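Local atomic coordinates of cerato-platanin-like protein (Moniliophthora perniciosa, PDB entry 3SUK), a protein that is of unknown function but, as a secreted member of the cerato-platanin family with a double-psi beta-barrel fold, probably acts outside the fungal cell. Residues D98-G103 against I111-Q116; F69-V74 against V106-I111; N29-R34 against V81-A86. One frame throughout, in Å; residues are numbered along the deposited sequence.

Interaction 1: residues D98-G103 against I111-Q116; sequences DELTNG and IDVQSQ
L100 and T101, at the C-terminal end of helix 94-101, meet I111 and V113 of strand 110-118 entirely through methyl groups. The closest approaches are L100 CD2 to V113 CG1 at 4.0 Å and T101 CG2 to I111 CD1, also at 4.0 Å. L100 CD2 lies a little farther from I111 CD1, at 4.4 Å, and so sits beside both strand residues. In L100 the chain leaves with CG anti to the backbone N (chi1 -161°), which carries CD2 over to the strand. T101 divides its two branches: CG2 faces I111, while OG1 is hydrogen-bonded to M97 O one turn back, so the polar end is satisfied within the helix. I111 and V113 lie two apart on one face of the strand, the face covered by helix 94-101; strand 110-118 belongs to the sheet of the double-psi beta barrel, and L6, I67 and F69 from the neighbouring strands also touch L100. The outer side is quite different. D112 and Q114 project from the other face of the strand, and the far flank of the helix carries E99, bonded to H46. Just past T101 the helix closes in a Schellman motif: N102, which is exposed, has positive phi (56°), and D98 O accepts both T101 N at 3.2 Å and G103 N at 2.7 Å. G103 has backbone angles at which any beta carbon would collide with the carbonyl O of N102.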
ATOM      1  N   ASP A  98       4.042   1.370  10.611  1.00 10.79           N
ATOM      2  CA  ASP A  98       4.230   1.988  11.908  1.00 12.31           C
ATOM      3  C   ASP A  98       3.011   2.823  12.330  1.00 10.77           C
ATOM      4  O   ASP A  98       2.623   2.781  13.456  1.00 11.26           O
ATOM      5  CB  ASP A  98       5.522   2.806  11.934  1.00 12.54           C
ATOM      6  CG  ASP A  98       6.749   1.969  12.258  1.00 10.94           C
ATOM      7  OD1 ASP A  98       6.670   1.100  13.095  1.00 12.43           O
ATOM      8  OD2 ASP A  98       7.794   2.226  11.634  1.00 13.32           O
ATOM      9  N   GLU A  99       2.420   3.536  11.410  1.00 10.82           N
ATOM     10  CA  GLU A  99       1.230   4.325  11.717  1.00 11.26           C
ATOM     11  C   GLU A  99       0.056   3.408  12.120  1.00 13.48           C
ATOM     12  O   GLU A  99      -0.668   3.686  13.035  1.00 13.65           O
ATOM     13  CB  GLU A  99       0.870   5.223  10.550  1.00 12.30           C
ATOM     14  CG  GLU A  99       1.811   6.387  10.369  1.00 15.65           C
ATOM     15  CD  GLU A  99       1.490   7.148   9.110  1.00 18.36           C
ATOM     16  OE1 GLU A  99       0.366   7.654   9.035  1.00 17.21           O
ATOM     17  OE2 GLU A  99       2.385   7.295   8.245  1.00 22.29           O
ATOM     18  N   LEU A 100      -0.064   2.286  11.443  1.00 12.15           N
ATOM     19  CA  LEU A 100      -1.094   1.301  11.669  1.00 11.39           C
ATOM     20  C   LEU A 100      -0.978   0.667  13.013  1.00 12.07           C
ATOM     21  O   LEU A 100      -1.934   0.188  13.518  1.00 13.72           O
ATOM     22  CB  LEU A 100      -1.056   0.255  10.569  1.00 12.98           C
ATOM     23  CG  LEU A 100      -2.260  -0.604  10.336  1.00 16.24           C
ATOM     24  CD1 LEU A 100      -3.524   0.233  10.070  1.00 11.51           C
ATOM     25  CD2 LEU A 100      -2.003  -1.461   9.146  1.00 16.16           C
ATOM     26  N   THR A 101       0.234   0.599  13.551  1.00 12.36           N
ATOM     27  CA  THR A 101       0.546  -0.173  14.735  1.00 12.21           C
ATOM     28  C   THR A 101       1.118   0.657  15.911  1.00 10.02           C
ATOM     29  O   THR A 101       1.594   0.088  16.819  1.00 12.62           O
ATOM     30  CB  THR A 101       1.570  -1.311  14.428  1.00 12.10           C
ATOM     31  OG1 THR A 101       2.793  -0.727  13.972  1.00 11.92           O
ATOM     32  CG2 THR A 101       1.084  -2.248  13.396  1.00 12.92           C
ATOM     33  N   ASN A 102       0.984   1.972  15.858  1.00 11.63           N
ATOM     34  CA  ASN A 102       1.548   2.891  16.838  1.00 11.77           C
ATOM     35  C   ASN A 102       3.058   2.720  16.998  1.00 14.42           C
ATOM     36  O   ASN A 102       3.543   2.756  18.055  1.00 17.34           O
ATOM     37  CB  ASN A 102       0.829   2.785  18.215  1.00 12.93           C
ATOM     38  CG  ASN A 102       1.131   3.945  19.135  1.00 14.28           C
ATOM     39  OD1 ASN A 102       1.138   5.074  18.740  1.00 17.41           O
ATOM     40  ND2 ASN A 102       1.313   3.638  20.381  1.00 17.99           N
ATOM     41  N   GLY A 103       3.754   2.541  15.873  1.00 12.40           N
ATOM     42  CA  GLY A 103       5.200   2.423  15.902  1.00 12.24           C
ATOM     43  C   GLY A 103       5.772   1.081  16.236  1.00 11.42           C
ATOM     44  O   GLY A 103       6.820   1.033  16.845  1.00 14.85           O
ATOM     45  N   ILE A 111       1.474  -8.981  10.395  1.00 11.36           N
ATOM     46  CA  ILE A 111       0.220  -8.889  11.121  1.00 10.87           C
ATOM     47  C   ILE A 111      -0.970  -9.260  10.229  1.00 11.07           C
ATOM     48  O   ILE A 111      -0.857  -9.343   9.019  1.00 11.10           O
ATOM     49  CB  ILE A 111       0.014  -7.499  11.736  1.00 11.23           C
ATOM     50  CG1 ILE A 111      -0.171  -6.469  10.611  1.00  9.76           C
ATOM     51  CG2 ILE A 111       1.122  -7.176  12.753  1.00 13.91           C
ATOM     52  CD1 ILE A 111      -0.443  -5.072  11.050  1.00 11.13           C
ATOM     53  N   ASP A 112      -2.099  -9.528  10.853  1.00 10.71           N
ATOM     54  CA  ASP A 112      -3.354  -9.732  10.149  1.00 10.55           C
ATOM     55  C   ASP A 112      -4.175  -8.454  10.266  1.00 10.75           C
ATOM     56  O   ASP A 112      -4.378  -7.983  11.319  1.00 14.05           O
ATOM     57  CB  ASP A 112      -4.130 -10.893  10.763  1.00 13.99           C
ATOM     58  CG  ASP A 112      -3.505 -12.180  10.479  1.00 20.72           C
ATOM     59  OD1 ASP A 112      -2.894 -12.313   9.466  1.00 23.42           O
ATOM     60  OD2 ASP A 112      -3.649 -13.067  11.296  1.00 33.73           O
ATOM     61  N   VAL A 113      -4.608  -7.923   9.143  1.00  9.65           N
ATOM     62  CA  VAL A 113      -5.385  -6.695   9.145  1.00  9.49           C
ATOM     63  C   VAL A 113      -6.744  -6.895   8.514  1.00  9.06           C
ATOM     64  O   VAL A 113      -6.980  -7.875   7.919  1.00 12.31           O
ATOM     65  CB  VAL A 113      -4.647  -5.540   8.427  1.00  9.52           C
ATOM     66  CG1 VAL A 113      -3.311  -5.283   9.105  1.00 10.71           C
ATOM     67  CG2 VAL A 113      -4.442  -5.831   6.895  1.00 10.89           C
ATOM     68  N   GLN A 114      -7.633  -5.963   8.762  1.00  8.92           N
ATOM     69  CA  GLN A 114      -8.867  -5.877   8.038  1.00 10.12           C
ATOM     70  C   GLN A 114      -8.690  -4.846   6.908  1.00 10.99           C
ATOM     71  O   GLN A 114      -8.095  -3.825   7.084  1.00 12.99           O
ATOM     72  CB  GLN A 114     -10.019  -5.489   8.968  1.00 12.65           C
ATOM     73  CG  GLN A 114     -10.431  -6.579   9.914  1.00 16.79           C
ATOM     74  CD  GLN A 114     -11.048  -7.758   9.225  1.00 23.57           C
ATOM     75  OE1 GLN A 114     -11.904  -7.615   8.400  1.00 27.46           O
ATOM     76  NE2 GLN A 114     -10.604  -8.936   9.580  1.00 24.95           N
ATOM     77  N   SER A 115      -9.140  -5.207   5.733  1.00 10.18           N
ATOM     78  CA  SER A 115      -8.983  -4.354   4.577  1.00  9.67           C
ATOM     79  C   SER A 115     -10.326  -4.234   3.840  1.00 10.78           C
ATOM     80  O   SER A 115     -11.016  -5.202   3.610  1.00 12.09           O
ATOM     81  CB  SER A 115      -7.913  -4.952   3.654  1.00 12.62           C
ATOM     82  OG  SER A 115      -7.827  -4.218   2.445  1.00 15.26           O
ATOM     83  N   GLN A 116     -10.641  -3.001   3.482  1.00 11.04           N
ATOM     84  CA  GLN A 116     -11.815  -2.694   2.710  1.00  9.82           C
ATOM     85  C   GLN A 116     -11.421  -1.756   1.564  1.00 10.18           C
ATOM     86  O   GLN A 116     -11.043  -0.660   1.840  1.00 11.03           O
ATOM     87  CB  GLN A 116     -12.815  -1.964   3.628  1.00 12.77           C
ATOM     88  CG  GLN A 116     -14.119  -1.642   2.990  1.00 16.81           C
ATOM     89  CD  GLN A 116     -14.678  -2.832   2.225  1.00 16.10           C
ATOM     90  OE1 GLN A 116     -15.082  -3.820   2.815  1.00 21.71           O
ATOM     91  NE2 GLN A 116     -14.670  -2.753   0.922  1.00 24.06           N
TER

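Interaction 2: residues F69-V74 against V106-I111; sequences FTFQGV and VALGTI
F69, I111 and L108 supply most of the buried surface, with F69 contributing the largest share. The methyl end of I111 stands squarely over the F69 ring: CD1 is 3.7 Å from the ring centroid and only 5° off the normal, a CH-pi contact. The rest of I111 follows the rim, with I111 CB 3.8 Å from F69 CE1 and I111 CG2 3.8 Å from F69 CZ. Both phenylalanines of strand 64-71 hold CG anti to the backbone N (F69 chi1 -172°, F71 chi1 -176°), and being two residues apart they project from the same face of the strand. L108, in the last turn of helix 105-108, reaches both rings with one methyl: CD1 is 4.2 Å from F69 CE2 and 4.0 Å from F71 CE1, lying over a face of the F71 ring. Q72 CG covers the opposite face of that ring, from the type I' turn, F71 to V74, that links strands 64-71 and 74-83. L100 and T101 of helix 94-101 also touch F69. With F69 cut back to an alanine, I111 CD1 would probably lose the aromatic face beneath it, and a gap would be likely between L108 and helix 94-101. Every contact here is between carbon atoms, which implies that shape fit and dispersion, with a weak CH-pi term, hold the hairpin end against the helix-to-strand connection.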
ATOM      1  N   PHE A  69      -6.299  -2.074  11.948  1.00  7.79           N
ATOM      2  CA  PHE A  69      -5.624  -2.987  12.879  1.00  8.19           C
ATOM      3  C   PHE A  69      -5.868  -2.538  14.305  1.00  7.47           C
ATOM      4  O   PHE A  69      -5.688  -1.406  14.607  1.00  9.01           O
ATOM      5  CB  PHE A  69      -4.129  -3.047  12.586  1.00  9.12           C
ATOM      6  CG  PHE A  69      -3.370  -4.092  13.367  1.00  8.44           C
ATOM      7  CD1 PHE A  69      -3.626  -5.436  13.242  1.00 10.22           C
ATOM      8  CD2 PHE A  69      -2.333  -3.706  14.161  1.00  8.24           C
ATOM      9  CE1 PHE A  69      -2.900  -6.359  13.970  1.00  9.89           C
ATOM     10  CE2 PHE A  69      -1.598  -4.639  14.838  1.00 10.85           C
ATOM     11  CZ  PHE A  69      -1.906  -5.945  14.744  1.00 10.46           C
ATOM     12  N   THR A  70      -6.183  -3.508  15.158  1.00 10.11           N
ATOM     13  CA  THR A  70      -6.377  -3.274  16.584  1.00  9.77           C
ATOM     14  C   THR A  70      -5.156  -3.767  17.352  1.00 10.92           C
ATOM     15  O   THR A  70      -4.784  -4.877  17.228  1.00 13.02           O
ATOM     16  CB  THR A  70      -7.643  -3.995  17.083  1.00 10.49           C
ATOM     17  OG1 THR A  70      -8.755  -3.562  16.307  1.00 12.01           O
ATOM     18  CG2 THR A  70      -7.851  -3.656  18.559  1.00 14.36           C
ATOM     19  N   PHE A  71      -4.513  -2.856  18.048  1.00 10.04           N
ATOM     20  CA  PHE A  71      -3.314  -3.145  18.828  1.00 10.91           C
ATOM     21  C   PHE A  71      -3.333  -2.391  20.186  1.00 10.11           C
ATOM     22  O   PHE A  71      -3.582  -1.238  20.239  1.00 10.51           O
ATOM     23  CB  PHE A  71      -2.070  -2.783  17.999  1.00 12.30           C
ATOM     24  CG  PHE A  71      -0.767  -3.131  18.664  1.00 11.49           C
ATOM     25  CD1 PHE A  71      -0.351  -4.420  18.808  1.00 13.66           C
ATOM     26  CD2 PHE A  71       0.033  -2.138  19.086  1.00 17.79           C
ATOM     27  CE1 PHE A  71       0.895  -4.681  19.393  1.00 14.10           C
ATOM     28  CE2 PHE A  71       1.237  -2.394  19.671  1.00 20.21           C
ATOM     29  CZ  PHE A  71       1.653  -3.671  19.804  1.00 18.52           C
ATOM     30  N   GLN A  72      -3.069  -3.109  21.254  1.00 12.33           N
ATOM     31  CA  GLN A  72      -3.078  -2.507  22.589  1.00 13.13           C
ATOM     32  C   GLN A  72      -4.412  -1.769  22.873  1.00 12.53           C
ATOM     33  O   GLN A  72      -4.394  -0.731  23.425  1.00 13.56           O
ATOM     34  CB  GLN A  72      -1.824  -1.627  22.889  1.00 14.56           C
ATOM     35  CG  GLN A  72      -0.471  -2.414  22.978  1.00 16.43           C
ATOM     36  CD  GLN A  72       0.773  -1.550  22.902  1.00 20.93           C
ATOM     37  OE1 GLN A  72       0.722  -0.355  22.693  1.00 21.05           O
ATOM     38  NE2 GLN A  72       1.904  -2.186  23.025  1.00 18.74           N
ATOM     39  N   GLY A  73      -5.523  -2.332  22.422  1.00 11.07           N
ATOM     40  CA  GLY A  73      -6.851  -1.822  22.707  1.00 10.97           C
ATOM     41  C   GLY A  73      -7.314  -0.611  21.917  1.00 12.34           C
ATOM     42  O   GLY A  73      -8.262  -0.022  22.264  1.00 11.59           O
ATOM     43  N   VAL A  74      -6.603  -0.276  20.851  1.00 10.78           N
ATOM     44  CA  VAL A  74      -6.911   0.868  19.997  1.00  9.78           C
ATOM     45  C   VAL A  74      -6.960   0.369  18.553  1.00  8.89           C
ATOM     46  O   VAL A  74      -6.055  -0.287  18.115  1.00  9.84           O
ATOM     47  CB  VAL A  74      -5.817   1.981  20.114  1.00  9.47           C
ATOM     48  CG1 VAL A  74      -6.182   3.189  19.265  1.00 10.63           C
ATOM     49  CG2 VAL A  74      -5.732   2.426  21.536  1.00 11.03           C
ATOM     50  N   VAL A 106       8.456  -2.932  12.960  1.00 10.18           N
ATOM     51  CA  VAL A 106       9.592  -3.830  13.069  1.00 12.98           C
ATOM     52  C   VAL A 106       9.399  -4.878  14.162  1.00 11.34           C
ATOM     53  O   VAL A 106       9.664  -6.016  13.981  1.00 12.61           O
ATOM     54  CB  VAL A 106      10.897  -3.046  13.268  1.00 12.47           C
ATOM     55  CG1 VAL A 106      12.041  -4.001  13.402  1.00 15.95           C
ATOM     56  CG2 VAL A 106      11.146  -2.089  12.090  1.00 13.96           C
ATOM     57  N   ALA A 107       8.848  -4.430  15.280  1.00 10.83           N
ATOM     58  CA  ALA A 107       8.603  -5.323  16.417  1.00 13.15           C
ATOM     59  C   ALA A 107       7.610  -6.445  16.070  1.00 14.13           C
ATOM     60  O   ALA A 107       7.747  -7.546  16.519  1.00 15.50           O
ATOM     61  CB  ALA A 107       8.125  -4.551  17.584  1.00 15.54           C
ATOM     62  N   LEU A 108       6.564  -6.099  15.338  1.00 13.10           N
ATOM     63  CA  LEU A 108       5.602  -7.108  14.863  1.00 13.75           C
ATOM     64  C   LEU A 108       5.980  -7.973  13.641  1.00 14.80           C
ATOM     65  O   LEU A 108       5.787  -9.122  13.583  1.00 15.44           O
ATOM     66  CB  LEU A 108       4.244  -6.446  14.700  1.00 15.93           C
ATOM     67  CG  LEU A 108       3.676  -6.010  16.044  1.00 16.49           C
ATOM     68  CD1 LEU A 108       2.507  -5.108  15.800  1.00 19.46           C
ATOM     69  CD2 LEU A 108       3.267  -7.205  16.910  1.00 20.26           C
ATOM     70  N   GLY A 109       6.553  -7.312  12.671  1.00 13.48           N
ATOM     71  CA  GLY A 109       6.951  -7.914  11.411  1.00 14.32           C
ATOM     72  C   GLY A 109       5.864  -8.242  10.406  1.00 13.01           C
ATOM     73  O   GLY A 109       5.827  -7.641   9.366  1.00 13.91           O
ATOM     74  N   THR A 110       4.988  -9.180  10.753  1.00 11.91           N
ATOM     75  CA  THR A 110       3.808  -9.572   9.980  1.00 12.69           C
ATOM     76  C   THR A 110       2.546  -9.581  10.863  1.00 12.85           C
ATOM     77  O   THR A 110       2.567 -10.126  11.924  1.00 14.55           O
ATOM     78  CB  THR A 110       4.041 -10.944   9.385  1.00 15.21           C
ATOM     79  OG1 THR A 110       5.222 -10.903   8.608  1.00 19.15           O
ATOM     80  CG2 THR A 110       2.929 -11.330   8.463  1.00 16.46           C
ATOM     81  N   ILE A 111       1.474  -8.981  10.395  1.00 11.36           N
ATOM     82  CA  ILE A 111       0.220  -8.889  11.121  1.00 10.87           C
ATOM     83  C   ILE A 111      -0.970  -9.260  10.229  1.00 11.07           C
ATOM     84  O   ILE A 111      -0.857  -9.343   9.019  1.00 11.10           O
ATOM     85  CB  ILE A 111       0.014  -7.499  11.736  1.00 11.23           C
ATOM     86  CG1 ILE A 111      -0.171  -6.469  10.611  1.00  9.76           C
ATOM     87  CG2 ILE A 111       1.122  -7.176  12.753  1.00 13.91           C
ATOM     88  CD1 ILE A 111      -0.443  -5.072  11.050  1.00 11.13           C
TER

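Interaction 3: residues N29-R34 against V81-A86; sequences NGLSQR and VAIDHA
L31 reaches strand 74-83 with a single methyl, set against I83. Traced outward, L31 CB still lies 5.6 Å from I83 CG2, and L31 CG 5.2 Å from that same methyl. The side chain runs with CG beside the backbone N and CD1 extended beyond it (chi2 174°), so CD1 is the atom that arrives. L31 CD1 rests 3.8 Å from I83 CG2 and 4.1 Å from I83 CB, with A82 O at 4.3 Å, while CD2 turns off the line of approach. The two side chains cross at about a right angle. I83 offers its CG2 branch because CG1 lies between its own N and carbonyl carbon (chi1 69°), and the longer arm leads away from L31. The strand concerned is one of those of the double-psi beta barrel, and the contact joins it to the long loop between strands 4-8 and 47-50. That loop is tied nearby: the backbone of L31 is hydrogen-bonded to C24, which forms a disulfide with C61, and A82 is backbone-bonded to G62, next to that cysteine. Past I83 the chain turns a corner at D84. There H85 N bonds to D84 OD1 at 2.9 Å, from above the carboxylate plane and bent (134° at the hydrogen). A23 N also bonds to D84 OD1, and D84 OD2 is hydrogen-bonded to Y12 OH. On the solvent side of the loop, R34 makes a salt bridge with the C-terminal carboxylate of L125.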
ATOM      1  N   ASN A  29      -3.236   0.486 -17.583  1.00 10.08           N
ATOM      2  CA  ASN A  29      -3.502   0.637 -16.132  1.00  8.92           C
ATOM      3  C   ASN A  29      -2.325   1.129 -15.262  1.00  8.32           C
ATOM      4  O   ASN A  29      -2.422   1.259 -14.094  1.00 10.84           O
ATOM      5  CB  ASN A  29      -4.088  -0.667 -15.563  1.00 10.08           C
ATOM      6  CG  ASN A  29      -5.465  -0.944 -16.078  1.00 11.97           C
ATOM      7  OD1 ASN A  29      -6.324  -0.145 -15.967  1.00 16.69           O
ATOM      8  ND2 ASN A  29      -5.658  -2.099 -16.646  1.00 11.80           N
ATOM      9  N   GLY A  30      -1.210   1.428 -15.905  1.00 10.37           N
ATOM     10  CA  GLY A  30      -0.027   1.876 -15.204  1.00 12.69           C
ATOM     11  C   GLY A  30      -0.148   3.251 -14.589  1.00 11.17           C
ATOM     12  O   GLY A  30      -0.933   4.054 -15.008  1.00 12.08           O
ATOM     13  N   LEU A  31       0.606   3.451 -13.534  1.00 10.82           N
ATOM     14  CA  LEU A  31       0.567   4.665 -12.763  1.00 10.69           C
ATOM     15  C   LEU A  31       1.680   5.652 -13.027  1.00 11.92           C
ATOM     16  O   LEU A  31       1.640   6.718 -12.529  1.00 12.58           O
ATOM     17  CB  LEU A  31       0.541   4.346 -11.261  1.00 10.64           C
ATOM     18  CG  LEU A  31      -0.678   3.522 -10.818  1.00 10.11           C
ATOM     19  CD1 LEU A  31      -0.549   3.123  -9.350  1.00 10.65           C
ATOM     20  CD2 LEU A  31      -1.933   4.285 -11.017  1.00 11.48           C
ATOM     21  N   SER A  32       2.655   5.257 -13.831  1.00 12.16           N
ATOM     22  CA  SER A  32       3.871   6.081 -13.997  1.00 13.25           C
ATOM     23  C   SER A  32       3.569   7.479 -14.570  1.00 15.54           C
ATOM     24  O   SER A  32       4.243   8.397 -14.279  1.00 14.75           O
ATOM     25  CB  SER A  32       4.921   5.391 -14.881  1.00 15.55           C
ATOM     26  OG  SER A  32       5.531   4.357 -14.157  1.00 17.48           O
ATOM     27  N   GLN A  33       2.613   7.600 -15.465  1.00 14.78           N
ATOM     28  CA  GLN A  33       2.297   8.952 -15.974  1.00 15.76           C
ATOM     29  C   GLN A  33       1.635   9.847 -14.924  1.00 16.57           C
ATOM     30  O   GLN A  33       1.896  11.013 -14.828  1.00 18.85           O
ATOM     31  CB  GLN A  33       1.518   8.914 -17.279  1.00 18.05           C
ATOM     32  CG  GLN A  33       2.344   8.521 -18.463  0.20 15.90           C
ATOM     33  CD  GLN A  33       3.634   9.312 -18.573  0.20 15.61           C
ATOM     34  OE1 GLN A  33       3.622  10.521 -18.553  0.20  8.77           O
ATOM     35  NE2 GLN A  33       4.780   8.599 -18.653  0.20 12.41           N
ATOM     36  N   ARG A  34       0.721   9.264 -14.175  1.00 12.46           N
ATOM     37  CA  ARG A  34       0.046   9.976 -13.123  1.00 13.17           C
ATOM     38  C   ARG A  34       0.956  10.343 -11.974  1.00 13.92           C
ATOM     39  O   ARG A  34       0.943  11.450 -11.500  1.00 15.23           O
ATOM     40  CB  ARG A  34      -1.157   9.126 -12.618  1.00 12.42           C
ATOM     41  CG  ARG A  34      -2.218   8.789 -13.684  1.00 14.40           C
ATOM     42  CD  ARG A  34      -3.338   7.936 -13.145  1.00 13.60           C
ATOM     43  NE  ARG A  34      -4.121   8.736 -12.245  1.00 12.06           N
ATOM     44  CZ  ARG A  34      -5.141   8.293 -11.560  1.00 11.46           C
ATOM     45  NH1 ARG A  34      -5.513   7.038 -11.642  1.00 11.93           N
ATOM     46  NH2 ARG A  34      -5.788   9.123 -10.782  1.00 11.77           N
ATOM     47  N   VAL A  81      -2.711   3.325  -1.048  1.00  7.72           N
ATOM     48  CA  VAL A  81      -2.789   3.025  -2.482  1.00  7.12           C
ATOM     49  C   VAL A  81      -1.888   1.860  -2.818  1.00  5.64           C
ATOM     50  O   VAL A  81      -0.759   1.865  -2.509  1.00  7.12           O
ATOM     51  CB  VAL A  81      -2.383   4.259  -3.366  1.00  6.55           C
ATOM     52  CG1 VAL A  81      -2.389   3.901  -4.879  1.00  8.81           C
ATOM     53  CG2 VAL A  81      -3.365   5.444  -3.090  1.00  8.68           C
ATOM     54  N   ALA A  82      -2.454   0.915  -3.526  1.00  6.46           N
ATOM     55  CA  ALA A  82      -1.695  -0.224  -4.019  1.00  7.17           C
ATOM     56  C   ALA A  82      -1.114   0.058  -5.397  1.00  7.40           C
ATOM     57  O   ALA A  82      -1.799   0.437  -6.263  1.00  7.73           O
ATOM     58  CB  ALA A  82      -2.579  -1.477  -4.000  1.00  9.15           C
ATOM     59  N   ILE A  83       0.189  -0.108  -5.483  1.00  8.45           N
ATOM     60  CA  ILE A  83       0.948   0.195  -6.698  1.00  9.55           C
ATOM     61  C   ILE A  83       1.814  -0.939  -7.280  1.00  9.34           C
ATOM     62  O   ILE A  83       2.569  -0.715  -8.184  1.00 10.04           O
ATOM     63  CB  ILE A  83       1.856   1.428  -6.431  1.00  9.89           C
ATOM     64  CG1 ILE A  83       2.991   1.108  -5.443  1.00 10.78           C
ATOM     65  CG2 ILE A  83       0.997   2.612  -5.945  1.00  8.88           C
ATOM     66  CD1 ILE A  83       4.067   2.162  -5.346  1.00 14.89           C
ATOM     67  N   ASP A  84       1.761  -2.113  -6.672  1.00  7.99           N
ATOM     68  CA  ASP A  84       2.697  -3.181  -7.039  1.00  8.95           C
ATOM     69  C   ASP A  84       2.036  -4.505  -6.665  1.00  8.30           C
ATOM     70  O   ASP A  84       1.086  -4.510  -5.942  1.00  9.26           O
ATOM     71  CB  ASP A  84       4.019  -2.958  -6.288  1.00  8.75           C
ATOM     72  CG  ASP A  84       5.231  -3.707  -6.875  1.00  8.84           C
ATOM     73  OD1 ASP A  84       5.100  -4.318  -7.910  1.00  9.99           O
ATOM     74  OD2 ASP A  84       6.257  -3.616  -6.195  1.00 10.65           O
ATOM     75  N   HIS A  85       2.569  -5.585  -7.201  1.00  9.06           N
ATOM     76  CA  HIS A  85       2.160  -6.947  -6.871  1.00  8.10           C
ATOM     77  C   HIS A  85       2.812  -7.434  -5.572  1.00  8.99           C
ATOM     78  O   HIS A  85       3.941  -7.280  -5.419  1.00 10.80           O
ATOM     79  CB  HIS A  85       2.566  -7.888  -8.036  1.00 10.90           C
ATOM     80  CG  HIS A  85       2.441  -9.354  -7.703  1.00  9.11           C
ATOM     81  ND1 HIS A  85       1.235  -9.998  -7.615  1.00 11.19           N
ATOM     82  CD2 HIS A  85       3.375 -10.274  -7.390  1.00 14.65           C
ATOM     83  CE1 HIS A  85       1.429 -11.261  -7.298  1.00 13.85           C
ATOM     84  NE2 HIS A  85       2.720 -11.453  -7.168  1.00 13.61           N
ATOM     85  N   ALA A  86       2.022  -8.086  -4.722  1.00  9.76           N
ATOM     86  CA  ALA A  86       2.514  -8.824  -3.554  1.00  9.20           C
ATOM     87  C   ALA A  86       2.052 -10.260  -3.726  1.00 10.00           C
ATOM     88  O   ALA A  86       1.057 -10.521  -4.322  1.00  9.95           O
ATOM     89  CB  ALA A  86       1.920  -8.252  -2.293  1.00  9.13           C
TER

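Overall arrangement
Interactions 1 and 2 form one continuous cluster, their centres about 6 Å apart. They share I111, and F69 of interaction 2 touches L100 and T101 of interaction 1, so strands 64-71 and 110-118, adjacent in the sheet, are covered together by the two consecutive helices. Interaction 1 is wholly buried and aliphatic; interaction 2 lies farther out, about 17 Å from the chain centre, is only partly buried and relies on aromatic faces. Interaction 3 is also buried, but on the opposite side of the centre, about 21 Å and 26 Å from the others between centres. It joins a loop rather than a helix to the same sheet, through a smaller aliphatic contact beside a polar corner.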